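Apical membrane antigen 1 (Babesia divergens, PDB 4APM) probably takes part in host-cell invasion at the moving junction, as a calcium-binding surface antigen of an apicomplexan parasite. Local coordinates at residues C51-V57 with D199-Y204; R247-E251 with S350-Q354; C129-A133 with M158-L162; M46-P52 with S206-D210. One frame throughout, in Å; residues are numbered along the deposited sequence.

How the contacts relate
From the N terminus, the first segment reached is 46-52, which pairs with 206-210 to close the widest of the first three loops (contact 4). Contact 1, 51-57 with 199-204, shares C51 and P52 with it and closes a slightly shorter loop within it. Contact 3, 129-133 with 158-162, is a short closure inside both. Contact 2 closes a separate later loop, setting the start of helix 249-257 on the loop after strand 342-346, and no loops cross. Contacts 1 and 3 reach the same five-stranded antiparallel sheet and meet where Y204 packs on L162. A130 of helix 125-134 packs on the 206-210 loop of contact 4. A200 touches P351 and L352, joining contact 1 to contact 2.

Contact 1 (C51-V57 with D199-Y204); sequences CPVMGKV and DAHLYY
V53 and M54 pair in antiparallel fashion with Y204 and Y203, a buried contact at one edge of a five-stranded antiparallel sheet, to which they add the short strand 53-54. V53 and Y204 form the hydrogen-bonded pair: V53 N donates to Y204 O (2.9 Å) and Y204 N returns a bond to V53 O (3.1 Å). M54 and Y203 are the following, non-hydrogen-bonded pair, and G55 N then donates to L202 O at 2.8 Å. Here the chain bends through a type II turn from V53 to K56, with G55 at its third position and a positive phi of 75°. Facing it, D199-L202 makes a type I turn.

Beyond this edge strand the sheet continues from 202-205 to 150-153, in a chain that covers domains I, II and III of AMA1. M54 and Y203 lie side by side on one face of the sheet. M54 CG approaches Y203 CE2 to 3.4 Å, and the sulfur makes an oblique Met-aromatic contact. The bend at chi3 (80°) carries M54 CE to 3.3 Å from Y203 OH, while P52 CB meets the ring of Y203 at its edge.

On the other face, K56 runs obliquely over Y204. Its extended chain places CE over the ring centre, 3.7 Å from the centroid, a CH-pi contact. K56 NZ lies 4.3 Å from that centroid and 29° off the normal, an off-centre cation-pi contact, while Q167 OE1 and the carbonyls of I29 and Y30 accept its hydrogen bonds.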
loop_
_atom_site.group_PDB
_atom_site.type_symbol
_atom_site.label_atom_id
_atom_site.label_comp_id
_atom_site.label_asym_id
_atom_site.label_seq_id
_atom_site.Cartn_x
_atom_site.Cartn_y
_atom_site.Cartn_z
ATOM N N CYS A 51 -7.588 4.064 3.500
ATOM C CA CYS A 51 -7.306 3.286 2.320
ATOM C C CYS A 51 -7.560 1.793 2.580
ATOM O O CYS A 51 -7.196 1.268 3.630
ATOM C CB CYS A 51 -5.862 3.474 1.921
ATOM S SG CYS A 51 -5.453 5.171 1.487
ATOM N N PRO A 52 -8.184 1.104 1.610
ATOM C CA PRO A 52 -8.158 -0.352 1.658
ATOM C C PRO A 52 -6.725 -0.829 1.391
ATOM O O PRO A 52 -5.911 -0.068 0.842
ATOM C CB PRO A 52 -9.088 -0.747 0.498
ATOM C CG PRO A 52 -9.149 0.479 -0.423
ATOM C CD PRO A 52 -8.386 1.600 0.230
ATOM N N VAL A 53 -6.386 -2.011 1.892
ATOM C CA VAL A 53 -5.046 -2.571 1.770
ATOM C C VAL A 53 -5.108 -3.847 0.892
ATOM O O VAL A 53 -5.670 -4.864 1.300
ATOM C CB VAL A 53 -4.488 -2.918 3.175
ATOM C CG1 VAL A 53 -3.068 -3.422 3.080
ATOM C CG2 VAL A 53 -4.562 -1.693 4.110
ATOM N N MET A 54 -4.589 -3.778 -0.327
ATOM C CA MET A 54 -4.694 -4.919 -1.240
ATOM C C MET A 54 -3.771 -6.060 -0.781
ATOM O O MET A 54 -2.656 -5.826 -0.295
ATOM C CB MET A 54 -4.339 -4.523 -2.668
ATOM C CG MET A 54 -5.284 -3.537 -3.301
ATOM S SD MET A 54 -4.791 -3.142 -4.990
ATOM C CE MET A 54 -5.415 -4.553 -5.921
ATOM N N GLY A 55 -4.250 -7.290 -0.904
ATOM C CA GLY A 55 -3.413 -8.431 -0.597
ATOM C C GLY A 55 -3.189 -8.696 0.881
ATOM O O GLY A 55 -2.444 -9.616 1.231
ATOM N N LYS A 56 -3.809 -7.918 1.763
ATOM C CA LYS A 56 -3.661 -8.204 3.186
ATOM C C LYS A 56 -4.533 -9.370 3.569
ATOM O O LYS A 56 -5.762 -9.299 3.434
ATOM C CB LYS A 56 -4.005 -6.989 4.060
ATOM C CG LYS A 56 -4.054 -7.291 5.559
ATOM C CD LYS A 56 -4.043 -6.007 6.371
ATOM C CE LYS A 56 -4.430 -6.240 7.824
ATOM N NZ LYS A 56 -4.159 -4.991 8.612
ATOM N N VAL A 57 -3.895 -10.451 4.014
ATOM C CA VAL A 57 -4.586 -11.561 4.619
ATOM C C VAL A 57 -4.070 -11.743 6.037
ATOM O O VAL A 57 -2.982 -11.267 6.391
ATOM C CB VAL A 57 -4.407 -12.895 3.834
ATOM C CG1 VAL A 57 -4.890 -12.776 2.401
ATOM C CG2 VAL A 57 -2.973 -13.415 3.900
ATOM N N ASP A 199 -3.388 -13.471 -3.302
ATOM C CA ASP A 199 -4.599 -12.849 -2.799
ATOM C C ASP A 199 -4.613 -11.356 -3.071
ATOM O O ASP A 199 -5.197 -10.572 -2.311
ATOM C CB ASP A 199 -4.828 -13.207 -1.334
ATOM C CG ASP A 199 -5.540 -14.553 -1.180
ATOM O OD1 ASP A 199 -6.366 -14.897 -2.061
ATOM O OD2 ASP A 199 -5.289 -15.274 -0.191
ATOM N N ALA A 200 -3.938 -10.948 -4.139
ATOM C CA ALA A 200 -3.766 -9.527 -4.398
ATOM C C ALA A 200 -5.136 -8.872 -4.596
ATOM O O ALA A 200 -5.263 -7.666 -4.578
ATOM C CB ALA A 200 -2.907 -9.311 -5.618
ATOM N N HIS A 201 -6.154 -9.696 -4.771
ATOM C CA HIS A 201 -7.465 -9.234 -5.219
ATOM C C HIS A 201 -8.350 -9.039 -4.009
ATOM O O HIS A 201 -9.499 -8.638 -4.132
ATOM C CB HIS A 201 -8.093 -10.272 -6.194
ATOM C CG HIS A 201 -8.186 -11.689 -5.614
ATOM N ND1 HIS A 201 -7.115 -12.507 -5.508
ATOM C CD2 HIS A 201 -9.273 -12.400 -5.082
ATOM C CE1 HIS A 201 -7.493 -13.679 -4.935
ATOM N NE2 HIS A 201 -8.807 -13.612 -4.672
ATOM N N LEU A 202 -7.811 -9.341 -2.831
ATOM C CA LEU A 202 -8.480 -9.080 -1.562
ATOM C C LEU A 202 -8.142 -7.681 -1.047
ATOM O O LEU A 202 -6.996 -7.208 -1.173
ATOM C CB LEU A 202 -8.084 -10.136 -0.524
ATOM C CG LEU A 202 -8.941 -11.398 -0.340
ATOM C CD1 LEU A 202 -9.506 -11.970 -1.642
ATOM C CD2 LEU A 202 -8.211 -12.479 0.446
ATOM N N TYR A 203 -9.148 -7.013 -0.470
ATOM C CA TYR A 203 -8.978 -5.688 0.119
ATOM C C TYR A 203 -9.421 -5.736 1.571
ATOM O O TYR A 203 -10.604 -5.914 1.846
ATOM C CB TYR A 203 -9.866 -4.681 -0.595
ATOM C CG TYR A 203 -9.535 -4.464 -2.037
ATOM C CD1 TYR A 203 -9.861 -5.416 -3.004
ATOM C CD2 TYR A 203 -8.917 -3.284 -2.440
ATOM C CE1 TYR A 203 -9.548 -5.214 -4.311
ATOM C CE2 TYR A 203 -8.636 -3.051 -3.754
ATOM C CZ TYR A 203 -8.960 -4.024 -4.686
ATOM O OH TYR A 203 -8.645 -3.792 -5.993
ATOM N N TYR A 204 -8.476 -5.582 2.490
ATOM C CA TYR A 204 -8.788 -5.436 3.921
ATOM C C TYR A 204 -8.967 -3.953 4.232
ATOM O O TYR A 204 -8.136 -3.124 3.864
ATOM C CB TYR A 204 -7.638 -5.998 4.762
ATOM C CG TYR A 204 -7.905 -6.083 6.257
ATOM C CD1 TYR A 204 -7.772 -4.962 7.081
ATOM C CD2 TYR A 204 -8.249 -7.293 6.849
ATOM C CE1 TYR A 204 -7.995 -5.053 8.455
ATOM C CE2 TYR A 204 -8.499 -7.394 8.216
ATOM C CZ TYR A 204 -8.373 -6.269 9.010
ATOM O OH TYR A 204 -8.599 -6.354 10.344
#

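Contact 2 (R247-E251 with S350-Q354); sequences RDAEE and SPLEQ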
loop_
_atom_site.group_PDB
_atom_site.type_symbol
_atom_site.label_atom_id
_atom_site.label_comp_id
_atom_site.label_asym_id
_atom_site.label_seq_id
_atom_site.Cartn_x
_atom_site.Cartn_y
_atom_site.Cartn_z
ATOM N N ARG A 247 12.897 -11.979 -5.087
ATOM C CA ARG A 247 12.712 -12.728 -6.327
ATOM C C ARG A 247 11.729 -12.043 -7.262
ATOM O O ARG A 247 11.752 -12.271 -8.448
ATOM C CB ARG A 247 12.227 -14.135 -6.010
ATOM C CG ARG A 247 13.357 -15.055 -5.620
ATOM C CD ARG A 247 12.830 -16.366 -5.110
ATOM N NE ARG A 247 12.216 -16.194 -3.806
ATOM C CZ ARG A 247 11.663 -17.181 -3.131
ATOM N NH1 ARG A 247 11.683 -18.401 -3.640
ATOM N NH2 ARG A 247 11.095 -16.944 -1.959
ATOM N N ASP A 248 10.888 -11.169 -6.723
ATOM C CA ASP A 248 9.880 -10.478 -7.540
ATOM C C ASP A 248 9.294 -9.305 -6.751
ATOM O O ASP A 248 9.564 -9.158 -5.557
ATOM C CB ASP A 248 8.772 -11.466 -8.001
ATOM C CG ASP A 248 8.329 -12.397 -6.893
ATOM O OD1 ASP A 248 8.086 -11.898 -5.758
ATOM O OD2 ASP A 248 8.204 -13.620 -7.145
ATOM N N ALA A 249 8.552 -8.437 -7.447
ATOM C CA ALA A 249 7.835 -7.330 -6.807
ATOM C C ALA A 249 7.009 -7.790 -5.605
ATOM O O ALA A 249 7.056 -7.178 -4.529
ATOM C CB ALA A 249 6.969 -6.583 -7.826
ATOM N N GLU A 250 6.296 -8.895 -5.742
ATOM C CA GLU A 250 5.480 -9.398 -4.600
ATOM C C GLU A 250 6.262 -9.671 -3.313
ATOM O O GLU A 250 5.773 -9.391 -2.206
ATOM C CB GLU A 250 4.725 -10.654 -4.982
ATOM C CG GLU A 250 3.918 -10.491 -6.236
ATOM C CD GLU A 250 4.675 -10.942 -7.461
ATOM O OE1 GLU A 250 5.490 -10.140 -7.995
ATOM O OE2 GLU A 250 4.454 -12.104 -7.881
ATOM N N GLU A 251 7.420 -10.305 -3.452
ATOM C CA GLU A 251 8.286 -10.553 -2.323
ATOM C C GLU A 251 8.750 -9.222 -1.730
ATOM O O GLU A 251 8.636 -8.997 -0.533
ATOM C CB GLU A 251 9.487 -11.404 -2.725
ATOM C CG GLU A 251 10.228 -12.016 -1.531
ATOM C CD GLU A 251 11.102 -13.195 -1.931
ATOM O OE1 GLU A 251 12.074 -12.993 -2.707
ATOM O OE2 GLU A 251 10.763 -14.339 -1.548
ATOM N N SER A 350 -1.390 -2.658 -4.516
ATOM C CA SER A 350 -1.124 -3.955 -5.079
ATOM C C SER A 350 0.348 -4.391 -4.945
ATOM O O SER A 350 1.266 -3.602 -5.171
ATOM C CB SER A 350 -1.528 -3.985 -6.552
ATOM O OG SER A 350 -1.445 -5.338 -6.973
ATOM N N PRO A 351 0.570 -5.652 -4.593
ATOM C CA PRO A 351 1.914 -6.262 -4.656
ATOM C C PRO A 351 2.394 -6.697 -6.070
ATOM O O PRO A 351 3.523 -7.204 -6.205
ATOM C CB PRO A 351 1.749 -7.520 -3.783
ATOM C CG PRO A 351 0.304 -7.913 -3.976
ATOM C CD PRO A 351 -0.444 -6.586 -4.040
ATOM N N LEU A 352 1.545 -6.558 -7.095
ATOM C CA LEU A 352 1.795 -7.167 -8.437
ATOM C C LEU A 352 2.297 -6.147 -9.417
ATOM O O LEU A 352 1.635 -5.123 -9.629
ATOM C CB LEU A 352 0.499 -7.729 -9.030
ATOM C CG LEU A 352 -0.241 -8.789 -8.251
ATOM C CD1 LEU A 352 -1.385 -9.365 -9.100
ATOM C CD2 LEU A 352 0.759 -9.859 -7.812
ATOM N N GLU A 353 3.391 -6.463 -10.104
ATOM C CA GLU A 353 3.813 -5.645 -11.255
ATOM C C GLU A 353 2.681 -5.460 -12.226
ATOM O O GLU A 353 2.575 -4.409 -12.852
ATOM C CB GLU A 353 4.979 -6.278 -12.028
ATOM C CG GLU A 353 6.357 -6.029 -11.450
ATOM C CD GLU A 353 7.434 -6.728 -12.263
ATOM O OE1 GLU A 353 7.293 -6.780 -13.505
ATOM O OE2 GLU A 353 8.363 -7.308 -11.661
ATOM N N GLN A 354 1.874 -6.497 -12.414
ATOM C CA GLN A 354 0.794 -6.420 -13.412
ATOM C C GLN A 354 -0.110 -5.226 -13.165
ATOM O O GLN A 354 -0.895 -4.872 -14.033
ATOM C CB GLN A 354 -0.132 -7.636 -13.358
ATOM C CG GLN A 354 0.487 -9.000 -13.348
ATOM C CD GLN A 354 -0.541 -10.024 -12.908
ATOM O OE1 GLN A 354 -1.740 -9.715 -12.816
ATOM N NE2 GLN A 354 -0.089 -11.231 -12.602
HETATM O O HOH W 1 7.896 -9.147 -10.093
HETATM O O HOH W 2 4.463 -9.163 -9.967
#
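E250 and L352 meet at an oblique angle, E250 CG lying 3.6 Å from L352 CD2. The same E250 CG comes within 3.3 Å of P351 O, so the aliphatic part of the glutamate covers the carbonyl as well as the leucine methyl. A bend at chi2 (94°) then turns its carboxylate toward two waters. One of these accepts from E353 N (2.9 Å); its contact with E250 OE1 is too short for the distance to be trusted. The other accepts from A249 N at 2.8 Å, reaches E250 OE1 by a weak bond and makes a contact with E353 OE2 that is also very short. E250 OE1 and E353 OE2 stay 5.5 Å apart. Beside this, E353 CG, set beside its backbone N by chi1 (-82°), touches A249 CB at 3.7 Å. No direct hydrogen bond joins the two segments.

D248 is the N-cap of the helix: its OD1 accepts from E251 N at 2.9 Å. S350 OG accepts from L352 N, an ST turn that shapes the opposing loop. The start of helix 249-257 thus rests on this loop, with A249 and E353 both packing on Y319 of strand 316-320, A249 also on M345 and E353 on F343 of strand 342-346.

Contact 3 (C129-A133 with M158-L162); sequences CAEYA and MCHIL
C129 and C159 each extend SG away from their own backbone N (chi1 -171° at C129), so that the two sulfurs meet in a disulfide. The SG of C129 and the SG of C159 are 2.1 Å apart, and a chi3 of 88° gives the bridge a right-handed turn with little torsional strain. In I161, CG1 stands beside the backbone N and the chain turns again at chi2, which brings CD1 toward the helix.

The bond fastens helix 125-134 onto strand 158-161, one of the inner strands of the five-stranded antiparallel sheet. The axes of 129-133 and 158-161 approach to 9.0 Å, with N-to-C directions 32° apart, so the helix lies at a modest slant over the strand. One helical turn beyond C129, A133 and Y132 both receive I161 CD1, which lies 3.8 Å from A133 CB and 3.9 Å from Y132 CD2. The Y132 ring also meets C159 SG obliquely, with 4.1 Å from its CD2 to the sulfur, a sulfur-aromatic contact. Y132 OH is hydrogen-bonded to L108 O. V111 and L116 pack against both Y132 and C159, and the nearest atom of the Y132 side chain is about 13 Å from the bound calcium ion, so the contact is not part of that site.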
loop_
_atom_site.group_PDB
_atom_site.type_symbol
_atom_site.label_atom_id
_atom_site.label_comp_id
_atom_site.label_asym_id
_atom_site.label_seq_id
_atom_site.Cartn_x
_atom_site.Cartn_y
_atom_site.Cartn_z
ATOM N N CYS A 129 -18.663 -2.070 0.157
ATOM C CA CYS A 129 -18.370 -3.017 1.191
ATOM C C CYS A 129 -18.018 -2.280 2.502
ATOM O O CYS A 129 -18.498 -2.642 3.582
ATOM C CB CYS A 129 -17.249 -3.969 0.718
ATOM S SG CYS A 129 -16.944 -5.384 1.810
ATOM N N ALA A 130 -17.278 -1.186 2.378
ATOM C CA ALA A 130 -16.852 -0.384 3.544
ATOM C C ALA A 130 -18.055 0.291 4.195
ATOM O O ALA A 130 -18.183 0.292 5.413
ATOM C CB ALA A 130 -15.828 0.671 3.129
ATOM N N GLU A 131 -18.930 0.848 3.366
ATOM C CA GLU A 131 -20.146 1.513 3.848
ATOM C C GLU A 131 -21.073 0.474 4.487
ATOM O O GLU A 131 -21.679 0.699 5.526
ATOM C CB GLU A 131 -20.848 2.220 2.677
ATOM C CG GLU A 131 -22.061 3.074 3.070
ATOM C CD GLU A 131 -22.639 3.837 1.893
ATOM O OE1 GLU A 131 -21.988 3.876 0.835
ATOM O OE2 GLU A 131 -23.744 4.405 2.018
ATOM N N TYR A 132 -21.095 -0.713 3.920
ATOM C CA TYR A 132 -21.931 -1.743 4.467
ATOM C C TYR A 132 -21.415 -2.160 5.860
ATOM O O TYR A 132 -22.195 -2.315 6.801
ATOM C CB TYR A 132 -21.969 -2.923 3.500
ATOM C CG TYR A 132 -22.753 -4.098 4.015
ATOM C CD1 TYR A 132 -24.136 -4.028 4.139
ATOM C CD2 TYR A 132 -22.118 -5.290 4.333
ATOM C CE1 TYR A 132 -24.864 -5.110 4.605
ATOM C CE2 TYR A 132 -22.832 -6.372 4.791
ATOM C CZ TYR A 132 -24.215 -6.279 4.907
ATOM O OH TYR A 132 -24.947 -7.354 5.370
ATOM N N ALA A 133 -20.100 -2.336 5.984
ATOM C CA ALA A 133 -19.490 -2.591 7.285
ATOM C C ALA A 133 -19.836 -1.453 8.274
ATOM O O ALA A 133 -20.095 -1.707 9.456
ATOM C CB ALA A 133 -17.972 -2.752 7.142
ATOM N N MET A 158 -17.311 -10.659 -3.457
ATOM C CA MET A 158 -18.003 -10.951 -2.234
ATOM C C MET A 158 -17.417 -10.085 -1.136
ATOM O O MET A 158 -16.196 -9.877 -1.078
ATOM C CB MET A 158 -17.840 -12.425 -1.863
ATOM C CG MET A 158 -18.551 -13.407 -2.803
ATOM S SD MET A 158 -20.366 -13.335 -2.715
ATOM C CE MET A 158 -20.687 -13.914 -1.054
ATOM N N CYS A 159 -18.308 -9.570 -0.291
ATOM C CA CYS A 159 -17.977 -8.680 0.790
ATOM C C CYS A 159 -18.058 -9.453 2.109
ATOM O O CYS A 159 -19.122 -9.922 2.481
ATOM C CB CYS A 159 -18.968 -7.495 0.790
ATOM S SG CYS A 159 -18.778 -6.305 2.150
ATOM N N HIS A 160 -16.934 -9.569 2.813
ATOM C CA HIS A 160 -16.890 -10.250 4.099
ATOM C C HIS A 160 -16.761 -9.289 5.254
ATOM O O HIS A 160 -15.890 -8.410 5.276
ATOM C CB HIS A 160 -15.728 -11.237 4.141
ATOM C CG HIS A 160 -15.754 -12.258 3.039
ATOM N ND1 HIS A 160 -16.209 -13.513 3.225
ATOM C CD2 HIS A 160 -15.390 -12.162 1.700
ATOM C CE1 HIS A 160 -16.125 -14.190 2.064
ATOM N NE2 HIS A 160 -15.622 -13.358 1.132
ATOM N N ILE A 161 -17.590 -9.480 6.263
ATOM C CA ILE A 161 -17.408 -8.748 7.490
ATOM C C ILE A 161 -16.699 -9.657 8.478
ATOM O O ILE A 161 -17.060 -10.831 8.631
ATOM C CB ILE A 161 -18.758 -8.236 8.049
ATOM C CG1 ILE A 161 -19.567 -7.553 6.933
ATOM C CG2 ILE A 161 -18.544 -7.309 9.240
ATOM C CD1 ILE A 161 -18.911 -6.342 6.295
ATOM N N LEU A 162 -15.653 -9.127 9.095
ATOM C CA LEU A 162 -14.888 -9.861 10.068
ATOM C C LEU A 162 -15.548 -9.678 11.413
ATOM O O LEU A 162 -16.168 -8.641 11.659
ATOM C CB LEU A 162 -13.429 -9.381 10.080
ATOM C CG LEU A 162 -12.733 -9.627 8.736
ATOM C CD1 LEU A 162 -11.226 -9.442 8.789
ATOM C CD2 LEU A 162 -13.057 -11.019 8.243
#

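Contact 4 (M46-P52 with S206-D210); sequences MPTGKCP and SSRVD
R208, S206 and K50 have the most surface buried where two irregular loops meet, the 206-210 side folded as a type I turn from S206 to V209. R208 reaches along the opposite loop with its chain extended from CG to NE. M46 CE and T48 CG2 both lie over the same face of its guanidinium: the M46 methyl carbon is 3.6 Å from R208 CZ, and T48 CG2 is 3.6 Å from R208 NH1. M46 comes in at about a right angle, whereas T48 runs alongside. The guanidinium also forms a long, weak ion pair with E37.

S206 is gripped twice through its hydroxyl. Its OG donates to G49 O at 3.0 Å and accepts from R208 N, the mark of an ST turn, so the same oxygen joins the loops and shapes the turn. With chi1 at 90°, OG points at G49 O, where the two hydrogen bonds keep it.

The polar link from K50 is through its backbone. K50 O takes D210 N at 2.9 Å, in the carbonyl plane and on a lone pair, and V209 CA adds a C-H contact to the same oxygen. Its side chain lays CG near R208 O, and NZ continues to K23 O. Close by, V209 CG2 packs 3.8 Å from P52 N, beside C51, which is disulfide-bonded to C217. A water donates to G49 O (2.7 Å) and to C51 O, and accepts a longer bond from S206 N.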
loop_
_atom_site.group_PDB
_atom_site.type_symbol
_atom_site.label_atom_id
_atom_site.label_comp_id
_atom_site.label_asym_id
_atom_site.label_seq_id
_atom_site.Cartn_x
_atom_site.Cartn_y
_atom_site.Cartn_z
ATOM N N MET A 46 -10.340 -0.551 17.173
ATOM C CA MET A 46 -10.811 -0.940 15.869
ATOM C C MET A 46 -9.962 -0.264 14.773
ATOM O O MET A 46 -9.335 0.762 15.027
ATOM C CB MET A 46 -12.273 -0.540 15.716
ATOM C CG MET A 46 -12.450 0.953 15.653
ATOM S SD MET A 46 -14.196 1.298 15.726
ATOM C CE MET A 46 -14.222 2.879 14.933
ATOM N N PRO A 47 -9.969 -0.839 13.544
ATOM C CA PRO A 47 -9.355 -0.212 12.369
ATOM C C PRO A 47 -10.108 1.044 11.971
ATOM O O PRO A 47 -11.337 1.095 12.086
ATOM C CB PRO A 47 -9.515 -1.279 11.263
ATOM C CG PRO A 47 -9.969 -2.545 11.961
ATOM C CD PRO A 47 -10.661 -2.098 13.206
ATOM N N THR A 48 -9.382 2.032 11.449
ATOM C CA THR A 48 -9.996 3.283 11.049
ATOM C C THR A 48 -9.291 3.848 9.823
ATOM O O THR A 48 -9.562 4.962 9.424
ATOM C CB THR A 48 -9.907 4.346 12.188
ATOM O OG1 THR A 48 -8.543 4.525 12.548
ATOM C CG2 THR A 48 -10.657 3.893 13.413
ATOM N N GLY A 49 -8.363 3.094 9.252
ATOM C CA GLY A 49 -7.624 3.558 8.082
ATOM C C GLY A 49 -8.505 3.854 6.875
ATOM O O GLY A 49 -9.505 3.157 6.643
ATOM N N LYS A 50 -8.113 4.876 6.109
ATOM C CA LYS A 50 -8.924 5.447 5.042
ATOM C C LYS A 50 -8.676 4.828 3.633
ATOM O O LYS A 50 -9.501 4.993 2.712
ATOM C CB LYS A 50 -8.752 6.966 5.015
ATOM C CG LYS A 50 -9.433 7.694 6.185
ATOM C CD LYS A 50 -9.214 9.202 6.143
ATOM C CE LYS A 50 -7.720 9.537 6.051
ATOM N NZ LYS A 50 -7.348 10.934 6.454
ATOM N N CYS A 51 -7.588 4.064 3.500
ATOM C CA CYS A 51 -7.306 3.286 2.320
ATOM C C CYS A 51 -7.560 1.793 2.580
ATOM O O CYS A 51 -7.196 1.268 3.630
ATOM C CB CYS A 51 -5.862 3.474 1.921
ATOM S SG CYS A 51 -5.453 5.171 1.487
ATOM N N PRO A 52 -8.184 1.104 1.610
ATOM C CA PRO A 52 -8.158 -0.352 1.658
ATOM C C PRO A 52 -6.725 -0.829 1.391
ATOM O O PRO A 52 -5.911 -0.068 0.842
ATOM C CB PRO A 52 -9.088 -0.747 0.498
ATOM C CG PRO A 52 -9.149 0.479 -0.423
ATOM C CD PRO A 52 -8.386 1.600 0.230
ATOM N N SER A 206 -11.337 -0.735 6.763
ATOM C CA SER A 206 -12.193 -0.352 7.832
ATOM C C SER A 206 -13.378 0.358 7.214
ATOM O O SER A 206 -13.332 0.750 6.063
ATOM C CB SER A 206 -11.439 0.612 8.760
ATOM O OG SER A 206 -11.641 1.943 8.339
ATOM N N SER A 207 -14.384 0.645 8.021
ATOM C CA SER A 207 -15.590 1.301 7.521
ATOM C C SER A 207 -15.353 2.770 7.160
ATOM O O SER A 207 -16.240 3.431 6.654
ATOM C CB SER A 207 -16.686 1.192 8.551
ATOM O OG SER A 207 -16.369 2.001 9.674
ATOM N N ARG A 208 -14.141 3.266 7.373
ATOM C CA ARG A 208 -13.845 4.647 7.056
ATOM C C ARG A 208 -13.117 4.830 5.745
ATOM O O ARG A 208 -12.622 5.905 5.449
ATOM C CB ARG A 208 -13.090 5.279 8.202
ATOM C CG ARG A 208 -14.026 5.452 9.370
ATOM C CD ARG A 208 -13.348 5.832 10.651
ATOM N NE ARG A 208 -14.310 5.579 11.717
ATOM C CZ ARG A 208 -14.156 5.950 12.979
ATOM N NH1 ARG A 208 -13.066 6.612 13.361
ATOM N NH2 ARG A 208 -15.115 5.683 13.850
ATOM N N VAL A 209 -13.083 3.779 4.941
ATOM C CA VAL A 209 -12.466 3.845 3.634
ATOM C C VAL A 209 -13.085 4.958 2.806
ATOM O O VAL A 209 -14.312 5.062 2.681
ATOM C CB VAL A 209 -12.509 2.473 2.934
ATOM C CG1 VAL A 209 -12.343 2.613 1.410
ATOM C CG2 VAL A 209 -11.429 1.572 3.556
ATOM N N ASP A 210 -12.217 5.867 2.384
ATOM C CA ASP A 210 -12.518 6.918 1.423
ATOM C C ASP A 210 -13.358 6.382 0.223
ATOM O O ASP A 210 -12.945 5.427 -0.454
ATOM C CB ASP A 210 -11.164 7.515 0.951
ATOM C CG ASP A 210 -11.322 8.847 0.251
ATOM O OD1 ASP A 210 -12.465 9.169 -0.146
ATOM O OD2 ASP A 210 -10.315 9.573 0.098
HETATM O O HOH W 3 -8.756 0.780 5.715
#